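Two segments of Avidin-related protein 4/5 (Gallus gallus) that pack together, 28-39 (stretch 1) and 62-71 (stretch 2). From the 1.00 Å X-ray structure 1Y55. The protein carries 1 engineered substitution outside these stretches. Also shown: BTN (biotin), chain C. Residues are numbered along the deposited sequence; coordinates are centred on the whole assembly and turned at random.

Stretch 1 28-39: EFTGTYLTAVAD
Stretch 2 (62-71) FGFTVHWNFS

Strand 28-34 crosses strand 62-67 at a signed angle of -56°, with axes 8.2 Å apart at closest approach; their N-to-C directions diverge by 56°, nearer parallel than antiparallel. The CA atoms of F29 and F64 are 8.5 Å apart, and those of Y33 and V66 7.2 Å apart, the nearest pairs. These separations are too wide for backbone pairing, and no hydrogen bond links the stretches; 388 Å² is buried, both sides summed. Both strands are extended (F29 phi/psi -148/153, F64 -152/158), and a loop follows L34.

The apolar contacts, carbon-to-carbon approaches near 4 Å, are van der Waals packing that excludes water. F29 (chi1 p, chi2 88°) brings CE1 to 3.9 Å from CB of F64, itself p, and CZ to 3.7 Å from G63 O. Y33 (t, chi2 -77°) points toward stretch 2, its CD2 4.0 Å from V66 CG2 (V66 t) and 4.2 Å from F64 CE1. A38 CB sits 3.9 Å from F70 CE2 (F70 p), and T35 CG2 lies 3.7 Å from W68 CZ3.

One aromatic pair is defined: W68 (m, chi2 108°) turns its edge to the Y33 face, offset edge-to-face, planes at 90°, with the Y33 ring and the six-membered ring of W68 5.5 Å apart between centroids; positive ring-edge hydrogens suit the electron-rich face.

Biotin supplies the polar link. Y33 OH donates to O3 (2.7 Å), N2 to T35 OG1 (2.9 Å, 174°), D39 N to O11 (3.0 Å), and S71 OG to O12 (2.8 Å), so its carboxylate joins both stretches. Biotin C10 covers a W68 face, 3.5 Å from CG.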

ATOM      1  N   GLU A  28     -10.772   3.290  22.501  1.00  9.26           N
ATOM      2  CA  GLU A  28     -11.171   4.336  21.579  1.00  9.28           C
ATOM      3  C   GLU A  28     -10.611   5.689  21.998  1.00  9.42           C
ATOM      4  O   GLU A  28     -10.504   5.999  23.183  1.00 10.31           O
ATOM      5  CB  GLU A  28     -12.685   4.436  21.493  1.00 10.02           C
ATOM      6  CG  GLU A  28     -13.360   3.150  21.085  1.00 11.49           C
ATOM      7  CD  GLU A  28     -14.858   3.244  21.224  1.00 15.14           C
ATOM      8  OE1 GLU A  28     -15.329   3.798  22.250  1.00 17.95           O
ATOM      9  OE2 GLU A  28     -15.553   2.744  20.321  1.00 20.12           O
ATOM     10  N   PHE A  29     -10.282   6.508  21.007  1.00  9.51           N
ATOM     11  CA  PHE A  29      -9.778   7.857  21.240  1.00  9.96           C
ATOM     12  C   PHE A  29     -10.197   8.791  20.128  1.00  9.51           C
ATOM     13  O   PHE A  29     -10.404   8.393  18.985  1.00  9.45           O
ATOM     14  CB  PHE A  29      -8.255   7.867  21.397  1.00 10.43           C
ATOM     15  CG  PHE A  29      -7.507   7.285  20.227  1.00  9.75           C
ATOM     16  CD1 PHE A  29      -7.136   8.074  19.140  1.00  9.86           C
ATOM     17  CD2 PHE A  29      -7.153   5.949  20.213  1.00  9.93           C
ATOM     18  CE1 PHE A  29      -6.434   7.531  18.067  1.00  9.56           C
ATOM     19  CE2 PHE A  29      -6.462   5.401  19.132  1.00  9.63           C
ATOM     20  CZ  PHE A  29      -6.093   6.197  18.060  1.00  9.49           C
ATOM     21  N   THR A  30     -10.299  10.056  20.495  1.00 10.61           N
ATOM     22  CA  THR A  30     -10.478  11.128  19.547  1.00 11.06           C
ATOM     23  C   THR A  30      -9.315  12.090  19.643  1.00 10.37           C
ATOM     24  O   THR A  30      -8.477  11.989  20.529  1.00 12.01           O
ATOM     25  CB  THR A  30     -11.816  11.808  19.783  1.00 13.35           C
ATOM     26  OG1 THR A  30     -12.202  12.553  18.611  1.00 16.92           O
ATOM     27  CG2 THR A  30     -11.759  12.762  20.984  1.00 15.37           C
ATOM     28  N   GLY A  31      -9.256  13.011  18.704  1.00 10.10           N
ATOM     29  CA  GLY A  31      -8.201  13.982  18.694  1.00 10.92           C
ATOM     30  C   GLY A  31      -8.317  14.907  17.510  1.00  9.43           C
ATOM     31  O   GLY A  31      -9.329  14.965  16.816  1.00  9.46           O
ATOM     32  N   THR A  32      -7.243  15.647  17.288  1.00  9.27           N
ATOM     33  CA  THR A  32      -7.140  16.556  16.150  1.00  9.44           C
ATOM     34  C   THR A  32      -5.802  16.352  15.454  1.00  8.93           C
ATOM     35  O   THR A  32      -4.831  15.880  16.043  1.00  9.69           O
ATOM     36  CB  THR A  32      -7.282  18.019  16.563  1.00 10.59           C
ATOM     37  OG1 THR A  32      -6.196  18.354  17.437  1.00 12.57           O
ATOM     38  CG2 THR A  32      -8.584  18.287  17.312  1.00 11.92           C
ATOM     39  N   TYR A  33      -5.787  16.728  14.184  1.00  8.27           N
ATOM     40  CA  TYR A  33      -4.637  16.532  13.323  1.00  7.94           C
ATOM     41  C   TYR A  33      -4.427  17.816  12.526  1.00  7.79           C
ATOM     42  O   TYR A  33      -5.353  18.262  11.847  1.00  8.20           O
ATOM     43  CB  TYR A  33      -4.877  15.346  12.378  1.00  7.98           C
ATOM     44  CG  TYR A  33      -3.622  14.730  11.812  1.00  7.62           C
ATOM     45  CD1 TYR A  33      -2.915  15.339  10.779  1.00  7.82           C
ATOM     46  CD2 TYR A  33      -3.136  13.528  12.302  1.00  7.49           C
ATOM     47  CE1 TYR A  33      -1.757  14.764  10.255  1.00  7.29           C
ATOM     48  CE2 TYR A  33      -1.990  12.954  11.784  1.00  7.53           C
ATOM     49  CZ  TYR A  33      -1.299  13.574  10.769  1.00  7.06           C
ATOM     50  OH  TYR A  33      -0.160  12.965  10.302  1.00  7.45           O
ATOM     51  N   LEU A  34      -3.226  18.388  12.614  1.00  7.52           N
ATOM     52  CA  LEU A  34      -2.839  19.560  11.832  1.00  7.91           C
ATOM     53  C   LEU A  34      -1.745  19.100  10.865  1.00  7.12           C
ATOM     54  O   LEU A  34      -0.592  18.911  11.251  1.00  7.39           O
ATOM     55  CB  LEU A  34      -2.352  20.699  12.728  1.00  8.35           C
ATOM     56  CG  LEU A  34      -2.083  22.004  11.995  1.00  8.98           C
ATOM     57  CD1 LEU A  34      -3.330  22.548  11.322  1.00 10.66           C
ATOM     58  CD2 LEU A  34      -1.511  23.032  12.951  1.00 10.36           C
ATOM     59  N   THR A  35      -2.136  18.839   9.625  1.00  7.13           N
ATOM     60  CA  THR A  35      -1.169  18.395   8.644  1.00  7.03           C
ATOM     61  C   THR A  35      -0.276  19.545   8.193  1.00  7.02           C
ATOM     62  O   THR A  35      -0.741  20.671   8.017  1.00  7.67           O
ATOM     63  CB  THR A  35      -1.832  17.709   7.448  1.00  7.31           C
ATOM     64  OG1 THR A  35      -0.791  17.247   6.569  1.00  7.08           O
ATOM     65  CG2 THR A  35      -2.784  18.627   6.667  1.00  7.75           C
ATOM     66  N   ALA A  36       1.012  19.251   8.007  1.00  7.07           N
ATOM     67  CA  ALA A  36       1.940  20.242   7.482  1.00  7.48           C
ATOM     68  C   ALA A  36       1.810  20.405   5.970  1.00  7.74           C
ATOM     69  O   ALA A  36       2.221  21.439   5.425  1.00  9.18           O
ATOM     70  CB  ALA A  36       3.361  19.860   7.828  1.00  8.51           C
ATOM     71  N   VAL A  37       1.293  19.371   5.298  1.00  7.75           N
ATOM     72  CA  VAL A  37       1.240  19.285   3.842  1.00  8.06           C
ATOM     73  C   VAL A  37      -0.163  18.892   3.395  1.00  7.87           C
ATOM     74  O   VAL A  37      -0.916  18.222   4.112  1.00  8.03           O
ATOM     75  CB  VAL A  37       2.274  18.275   3.273  1.00  8.17           C
ATOM     76  CG1 VAL A  37       3.696  18.760   3.546  1.00  9.71           C
ATOM     77  CG2 VAL A  37       2.059  16.869   3.839  1.00  8.44           C
ATOM     78  N   ALA A  38      -0.501  19.260   2.167  1.00  8.52           N
ATOM     79  CA  ALA A  38      -1.783  18.879   1.576  1.00  8.91           C
ATOM     80  C   ALA A  38      -1.699  19.084   0.082  1.00  9.54           C
ATOM     81  O   ALA A  38      -0.771  19.706  -0.421  1.00 10.46           O
ATOM     82  CB  ALA A  38      -2.918  19.710   2.154  1.00  9.37           C
ATOM     83  N   ASP A  39      -2.685  18.586  -0.642  1.00 10.32           N
ATOM     84  CA  ASP A  39      -2.790  18.903  -2.063  1.00 11.83           C
ATOM     85  C   ASP A  39      -2.880  20.419  -2.280  1.00 12.84           C
ATOM     86  O   ASP A  39      -2.280  20.964  -3.218  1.00 14.41           O
ATOM     87  CB  ASP A  39      -4.016  18.227  -2.670  1.00 12.42           C
ATOM     88  CG  ASP A  39      -3.853  16.742  -2.810  1.00 13.28           C
ATOM     89  OD1 ASP A  39      -2.753  16.303  -3.216  1.00 13.86           O
ATOM     90  OD2 ASP A  39      -4.798  15.966  -2.566  1.00 15.59           O
ATOM     91  N   PHE A  62      -2.709   0.090  16.683  1.00  6.82           N
ATOM     92  CA  PHE A  62      -3.807   1.050  16.673  1.00  6.93           C
ATOM     93  C   PHE A  62      -4.133   1.421  15.233  1.00  6.67           C
ATOM     94  O   PHE A  62      -3.350   1.160  14.307  1.00  6.72           O
ATOM     95  CB  PHE A  62      -3.440   2.319  17.485  1.00  7.43           C
ATOM     96  CG  PHE A  62      -2.249   3.044  16.944  1.00  7.38           C
ATOM     97  CD1 PHE A  62      -2.392   3.938  15.877  1.00  7.92           C
ATOM     98  CD2 PHE A  62      -0.973   2.791  17.429  1.00  7.45           C
ATOM     99  CE1 PHE A  62      -1.277   4.559  15.321  1.00  9.18           C
ATOM    100  CE2 PHE A  62       0.120   3.440  16.901  1.00  8.26           C
ATOM    101  CZ  PHE A  62      -0.031   4.314  15.852  1.00  8.97           C
ATOM    102  N   GLY A  63      -5.274   2.075  15.070  1.00  6.59           N
ATOM    103  CA  GLY A  63      -5.651   2.705  13.823  1.00  6.72           C
ATOM    104  C   GLY A  63      -6.452   3.955  14.122  1.00  6.52           C
ATOM    105  O   GLY A  63      -7.071   4.065  15.194  1.00  7.16           O
ATOM    106  N   PHE A  64      -6.457   4.910  13.188  1.00  6.66           N
ATOM    107  CA  PHE A  64      -7.349   6.041  13.276  1.00  6.87           C
ATOM    108  C   PHE A  64      -7.662   6.578  11.894  1.00  6.52           C
ATOM    109  O   PHE A  64      -6.922   6.377  10.940  1.00  7.10           O
ATOM    110  CB  PHE A  64      -6.839   7.138  14.246  1.00  7.17           C
ATOM    111  CG  PHE A  64      -5.507   7.768  13.893  1.00  7.15           C
ATOM    112  CD1 PHE A  64      -5.436   8.885  13.060  1.00  7.84           C
ATOM    113  CD2 PHE A  64      -4.340   7.285  14.446  1.00  7.63           C
ATOM    114  CE1 PHE A  64      -4.222   9.486  12.781  1.00  7.93           C
ATOM    115  CE2 PHE A  64      -3.128   7.892  14.156  1.00  8.85           C
ATOM    116  CZ  PHE A  64      -3.085   8.990  13.320  1.00  8.51           C
ATOM    117  N   THR A  65      -8.780   7.290  11.826  1.00  6.58           N
ATOM    118  CA  THR A  65      -9.262   7.976  10.643  1.00  6.87           C
ATOM    119  C   THR A  65      -9.198   9.466  10.879  1.00  6.64           C
ATOM    120  O   THR A  65      -9.635   9.943  11.933  1.00  7.68           O
ATOM    121  CB  THR A  65     -10.731   7.575  10.399  1.00  6.88           C
ATOM    122  OG1 THR A  65     -10.818   6.169  10.150  1.00  7.50           O
ATOM    123  CG2 THR A  65     -11.298   8.272   9.170  1.00  7.82           C
ATOM    124  N   VAL A  66      -8.680  10.202   9.898  1.00  6.77           N
ATOM    125  CA  VAL A  66      -8.732  11.658   9.876  1.00  7.14           C
ATOM    126  C   VAL A  66      -9.726  12.089   8.811  1.00  7.39           C
ATOM    127  O   VAL A  66      -9.564  11.800   7.629  1.00  7.86           O
ATOM    128  CB  VAL A  66      -7.361  12.296   9.568  1.00  7.22           C
ATOM    129  CG1 VAL A  66      -7.468  13.807   9.655  1.00  7.94           C
ATOM    130  CG2 VAL A  66      -6.302  11.786  10.527  1.00  7.65           C
ATOM    131  N   HIS A  67     -10.773  12.791   9.248  1.00  7.91           N
ATOM    132  CA  HIS A  67     -11.726  13.425   8.349  1.00  8.29           C
ATOM    133  C   HIS A  67     -11.220  14.841   8.070  1.00  8.35           C
ATOM    134  O   HIS A  67     -11.342  15.735   8.907  1.00  9.29           O
ATOM    135  CB  HIS A  67     -13.138  13.439   8.973  1.00  9.06           C
ATOM    136  CG  HIS A  67     -14.087  14.415   8.341  1.00  9.74           C
ATOM    137  ND1 HIS A  67     -15.164  14.110   7.529  1.00 12.90           N
ATOM    138  CD2 HIS A  67     -14.075  15.761   8.438  1.00  9.50           C
ATOM    139  CE1 HIS A  67     -15.781  15.237   7.186  1.00 11.19           C
ATOM    140  NE2 HIS A  67     -15.127  16.253   7.716  1.00 13.10           N
ATOM    141  N   TRP A  68     -10.632  15.063   6.901  1.00  8.33           N
ATOM    142  CA  TRP A  68     -10.091  16.377   6.588  1.00  8.40           C
ATOM    143  C   TRP A  68     -11.249  17.375   6.485  1.00  8.97           C
ATOM    144  O   TRP A  68     -12.218  17.139   5.766  1.00  9.80           O
ATOM    145  CB  TRP A  68      -9.275  16.326   5.297  1.00  8.46           C
ATOM    146  CG  TRP A  68      -8.147  15.350   5.419  1.00  8.01           C
ATOM    147  CD1 TRP A  68      -8.062  14.134   4.808  1.00  7.71           C
ATOM    148  CD2 TRP A  68      -7.004  15.435   6.297  1.00  7.59           C
ATOM    149  NE1 TRP A  68      -6.927  13.477   5.213  1.00  7.53           N
ATOM    150  CE2 TRP A  68      -6.263  14.251   6.128  1.00  7.41           C
ATOM    151  CE3 TRP A  68      -6.520  16.403   7.196  1.00  8.01           C
ATOM    152  CZ2 TRP A  68      -5.077  14.012   6.809  1.00  7.22           C
ATOM    153  CZ3 TRP A  68      -5.340  16.167   7.865  1.00  7.70           C
ATOM    154  CH2 TRP A  68      -4.632  14.989   7.670  1.00  7.75           C
ATOM    155  N   ASN A  69     -11.134  18.497   7.192  1.00  9.20           N
ATOM    156  CA  ASN A  69     -12.207  19.479   7.227  1.00 10.28           C
ATOM    157  C   ASN A  69     -12.156  20.472   6.082  1.00 10.82           C
ATOM    158  O   ASN A  69     -12.984  21.371   6.013  1.00 13.33           O
ATOM    159  CB  ASN A  69     -12.210  20.230   8.556  1.00 10.60           C
ATOM    160  CG  ASN A  69     -12.975  19.498   9.642  1.00 10.74           C
ATOM    161  OD1 ASN A  69     -13.506  18.395   9.456  1.00 11.63           O
ATOM    162  ND2 ASN A  69     -13.024  20.125  10.812  1.00 12.52           N
ATOM    163  N   PHE A  70     -11.187  20.321   5.195  1.00 10.21           N
ATOM    164  CA  PHE A  70     -10.943  21.267   4.108  1.00 10.24           C
ATOM    165  C   PHE A  70     -10.872  20.601   2.741  1.00 10.27           C
ATOM    166  O   PHE A  70     -10.553  21.268   1.761  1.00 11.47           O
ATOM    167  CB  PHE A  70      -9.656  22.053   4.386  1.00 10.22           C
ATOM    168  CG  PHE A  70      -8.449  21.174   4.560  1.00  9.88           C
ATOM    169  CD1 PHE A  70      -8.125  20.650   5.798  1.00  9.56           C
ATOM    170  CD2 PHE A  70      -7.650  20.847   3.479  1.00 10.62           C
ATOM    171  CE1 PHE A  70      -7.008  19.838   5.961  1.00  9.57           C
ATOM    172  CE2 PHE A  70      -6.539  20.028   3.636  1.00 10.62           C
ATOM    173  CZ  PHE A  70      -6.217  19.519   4.878  1.00 10.00           C
ATOM    174  N   SER A  71     -11.147  19.297   2.671  1.00 10.28           N
ATOM    175  CA  SER A  71     -11.218  18.600   1.400  1.00 10.67           C
ATOM    176  C   SER A  71     -12.209  17.460   1.532  1.00  9.95           C
ATOM    177  O   SER A  71     -12.717  17.198   2.621  1.00 10.98           O
ATOM    178  CB  SER A  71      -9.850  18.089   0.988  1.00 11.12           C
ATOM    179  OG  SER A  71      -9.527  16.960   1.749  1.00 12.25           O
TER
HETATM  180  C11 BTN C 801      -5.691  16.700   1.664  1.00 11.83           C
HETATM  181  O11 BTN C 801      -4.512  16.896   1.003  1.00 11.81           O
HETATM  182  O12 BTN C 801      -6.831  16.927   1.093  1.00 15.93           O
HETATM  183  C10 BTN C 801      -5.723  16.229   3.051  1.00  9.87           C
HETATM  184  C9  BTN C 801      -4.399  16.264   3.774  1.00  8.45           C
HETATM  185  C8  BTN C 801      -3.593  14.985   3.568  1.00  7.82           C
HETATM  186  C7  BTN C 801      -2.262  15.039   4.329  1.00  7.17           C
HETATM  187  C2  BTN C 801      -1.487  13.692   4.307  1.00  7.07           C
HETATM  188  S1  BTN C 801      -2.208  12.391   5.266  1.00  6.92           S
HETATM  189  C6  BTN C 801      -0.723  11.412   4.972  1.00  7.08           C
HETATM  190  C5  BTN C 801       0.442  12.387   5.128  1.00  6.73           C
HETATM  191  N1  BTN C 801       0.889  12.529   6.501  1.00  7.09           N
HETATM  192  C3  BTN C 801       0.681  13.759   6.940  1.00  6.56           C
HETATM  193  O3  BTN C 801       0.993  14.153   8.163  1.00  6.97           O
HETATM  194  N2  BTN C 801       0.137  14.529   6.019  1.00  6.60           N
HETATM  195  C4  BTN C 801      -0.030  13.806   4.768  1.00  6.73           C